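Local structure of Ice-binding protein 1 (Shewanella frigidimarina, 6BG8) at residues Leu162-Leu173 and Ile192-Gly200. The protein adsorbs the bacterium onto ice and inhibits growth of ice crystals, the part described here being its DUF3494 ice-binding domain. Sequence-based numbering, arbitrary orientation.
Sequences LTSGAPGGDIVL and IGTNTNFSG. With PO4 (phosphate ion), chain H.
Two successive coils of the ice-binding beta-solenoid meet at one corner, where D170 and S164 of one turn reach the backbone of the next. D170 OD1, on its anti lone pair, takes the amide of N197 (N to OD1 2.8 Å) and also accepts a hydrogen bond from a water that donates to N195 O as well; the aspartate is short enough for OD1 to meet N197 N while the next residue pairs by its backbone, I171 N donating to N197 O (2.8 Å). S164 turns its hydroxyl inward, OG held between its own N and carbonyl carbon (chi1 62°), where it receives G193 N at 3.0 Å. A second water is a shared partner for the oxygens of three buried residues, donating to G169 O and T196 OG1 and hydrogen-bonding S164 OG; T196 OG1 in turn donates to G193 O, bracing the type II turn G193-T196. Glycines let the coils close up: G165 CA lies 4.1 Å from G193 CA, leaving no room for a side chain between the backbones, and G169 has a positive phi (102°), which glycine adopts easily. Next to the corner is apolar core. With CG anti to the backbone N (chi1 -171°), the F198 ring lies beside I171, whose CD1 makes a CH-pi contact over one face (4.0 Å from the ring centroid); I192 CD1 covers the other, and W184 meets the ring as well. A phosphate, probably from the crystallisation liquor, is hydrogen-bonded by A166 N, T194 N, T194 OG1 and R211 NE. The side chain of N195 lies about 5 Å from that of T212, an ice-binding residue by similarity, in this parallel beta-solenoid with its hydrophobic core.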
# COMPACT_ATOMS: atom_id res chain seq x y z
N LEU A 162 6.31 4.45 -10.20
CA LEU A 162 5.66 5.65 -9.67
C LEU A 162 6.59 6.26 -8.64
O LEU A 162 7.00 5.57 -7.70
CB LEU A 162 4.30 5.34 -9.02
CG LEU A 162 3.67 6.47 -8.17
CD1 LEU A 162 3.35 7.70 -9.01
CD2 LEU A 162 2.44 6.02 -7.41
N THR A 163 6.92 7.54 -8.81
CA THR A 163 7.85 8.23 -7.91
C THR A 163 7.31 9.61 -7.56
O THR A 163 7.11 10.44 -8.45
CB THR A 163 9.23 8.37 -8.56
OG1 THR A 163 9.70 7.09 -8.97
CG2 THR A 163 10.23 8.97 -7.57
N SER A 164 7.10 9.87 -6.28
CA SER A 164 6.82 11.23 -5.83
C SER A 164 8.08 11.81 -5.22
O SER A 164 8.95 11.08 -4.75
CB SER A 164 5.65 11.28 -4.84
OG SER A 164 5.94 10.56 -3.65
N GLY A 165 8.21 13.13 -5.28
CA GLY A 165 9.40 13.76 -4.75
C GLY A 165 9.34 15.26 -4.85
O GLY A 165 8.29 15.86 -5.12
N ALA A 166 10.51 15.86 -4.62
CA ALA A 166 10.63 17.30 -4.52
C ALA A 166 10.52 17.96 -5.90
O ALA A 166 10.89 17.37 -6.91
CB ALA A 166 11.97 17.66 -3.88
N PRO A 167 10.05 19.22 -5.95
CA PRO A 167 9.66 20.10 -4.83
C PRO A 167 8.27 19.86 -4.26
O PRO A 167 7.97 20.37 -3.18
CB PRO A 167 9.73 21.49 -5.46
CG PRO A 167 9.32 21.24 -6.88
CD PRO A 167 9.99 19.93 -7.24
N GLY A 168 7.42 19.13 -4.98
CA GLY A 168 6.08 18.89 -4.50
C GLY A 168 5.92 17.50 -3.91
O GLY A 168 6.60 17.15 -2.94
N GLY A 169 5.02 16.71 -4.48
CA GLY A 169 4.90 15.31 -4.13
C GLY A 169 3.75 14.96 -3.21
O GLY A 169 3.55 13.77 -2.93
N ASP A 170 3.00 15.94 -2.71
CA ASP A 170 1.92 15.64 -1.78
C ASP A 170 0.65 15.27 -2.53
O ASP A 170 0.43 15.68 -3.68
CB ASP A 170 1.64 16.82 -0.86
CG ASP A 170 2.84 17.21 -0.05
OD1 ASP A 170 3.41 16.32 0.63
OD2 ASP A 170 3.23 18.39 -0.13
N ILE A 171 -0.18 14.47 -1.87
CA ILE A 171 -1.53 14.15 -2.32
C ILE A 171 -2.50 14.79 -1.34
O ILE A 171 -2.38 14.60 -0.12
CB ILE A 171 -1.75 12.63 -2.42
CG1 ILE A 171 -0.95 12.06 -3.60
CG2 ILE A 171 -3.24 12.29 -2.58
CD1 ILE A 171 -0.79 10.56 -3.55
N VAL A 172 -3.42 15.60 -1.86
CA VAL A 172 -4.48 16.22 -1.07
C VAL A 172 -5.82 15.67 -1.53
O VAL A 172 -6.06 15.53 -2.74
CB VAL A 172 -4.44 17.76 -1.19
CG1 VAL A 172 -5.67 18.39 -0.54
CG2 VAL A 172 -3.17 18.29 -0.56
N LEU A 173 -6.69 15.36 -0.58
CA LEU A 173 -8.00 14.81 -0.86
C LEU A 173 -9.06 15.85 -0.55
O LEU A 173 -9.03 16.48 0.52
CB LEU A 173 -8.25 13.54 -0.04
CG LEU A 173 -7.11 12.51 -0.08
CD1 LEU A 173 -7.55 11.24 0.64
CD2 LEU A 173 -6.72 12.22 -1.52
N ILE A 192 8.08 6.79 -2.67
CA ILE A 192 7.37 7.91 -2.07
C ILE A 192 8.38 8.89 -1.50
O ILE A 192 9.25 8.50 -0.71
CB ILE A 192 6.39 7.39 -1.00
CG1 ILE A 192 5.31 6.55 -1.70
CG2 ILE A 192 5.76 8.54 -0.22
CD1 ILE A 192 4.43 5.73 -0.76
N GLY A 193 8.29 10.17 -1.90
CA GLY A 193 9.37 11.11 -1.65
C GLY A 193 9.46 11.58 -0.21
O GLY A 193 8.50 11.52 0.55
N THR A 194 10.66 12.04 0.16
CA THR A 194 10.92 12.50 1.52
C THR A 194 9.89 13.53 1.96
O THR A 194 9.54 14.44 1.20
CB THR A 194 12.32 13.12 1.65
OG1 THR A 194 12.41 14.29 0.84
CG2 THR A 194 13.42 12.13 1.25
N ASN A 195 9.40 13.37 3.18
CA ASN A 195 8.57 14.37 3.85
C ASN A 195 7.33 14.73 3.05
O ASN A 195 6.81 15.85 3.18
CB ASN A 195 9.39 15.62 4.16
CG ASN A 195 10.60 15.31 4.99
OD1 ASN A 195 10.48 14.78 6.10
ND2 ASN A 195 11.77 15.59 4.46
N THR A 196 6.82 13.81 2.24
CA THR A 196 5.56 14.03 1.54
C THR A 196 4.40 13.41 2.31
O THR A 196 4.58 12.60 3.22
CB THR A 196 5.59 13.45 0.12
OG1 THR A 196 5.78 12.03 0.17
CG2 THR A 196 6.68 14.09 -0.73
N ASN A 197 3.19 13.81 1.92
CA ASN A 197 1.95 13.24 2.42
C ASN A 197 1.32 12.43 1.29
O ASN A 197 0.96 13.01 0.26
CB ASN A 197 0.97 14.32 2.89
CG ASN A 197 1.51 15.14 4.04
OD1 ASN A 197 2.11 14.61 4.97
ND2 ASN A 197 1.27 16.45 3.99
N PHE A 198 1.21 11.12 1.49
CA PHE A 198 0.74 10.19 0.47
C PHE A 198 -0.53 9.49 0.95
O PHE A 198 -0.65 9.15 2.13
CB PHE A 198 1.83 9.14 0.15
CG PHE A 198 1.51 8.27 -1.04
CD1 PHE A 198 0.63 7.20 -0.91
CD2 PHE A 198 2.10 8.49 -2.27
CE1 PHE A 198 0.31 6.41 -2.00
CE2 PHE A 198 1.80 7.69 -3.36
CZ PHE A 198 0.91 6.65 -3.22
N SER A 199 -1.48 9.29 0.02
CA SER A 199 -2.74 8.61 0.30
C SER A 199 -2.98 7.52 -0.73
O SER A 199 -2.80 7.74 -1.93
CB SER A 199 -3.92 9.60 0.27
OG SER A 199 -3.97 10.35 1.46
N GLY A 200 -3.41 6.35 -0.28
CA GLY A 200 -3.86 5.30 -1.18
C GLY A 200 -3.24 3.95 -0.87
O GLY A 200 -2.31 3.81 -0.08
P PO4 H . 13.06 13.38 -2.65
O1 PO4 H . 12.66 13.76 -4.05
O2 PO4 H . 14.56 13.21 -2.57
O3 PO4 H . 12.44 12.04 -2.27
O4 PO4 H . 12.60 14.47 -1.71
O HOH W 1 4.13 11.19 -1.82
O HOH W 2 4.61 17.64 2.76
O HOH W 3 -2.00 12.34 1.56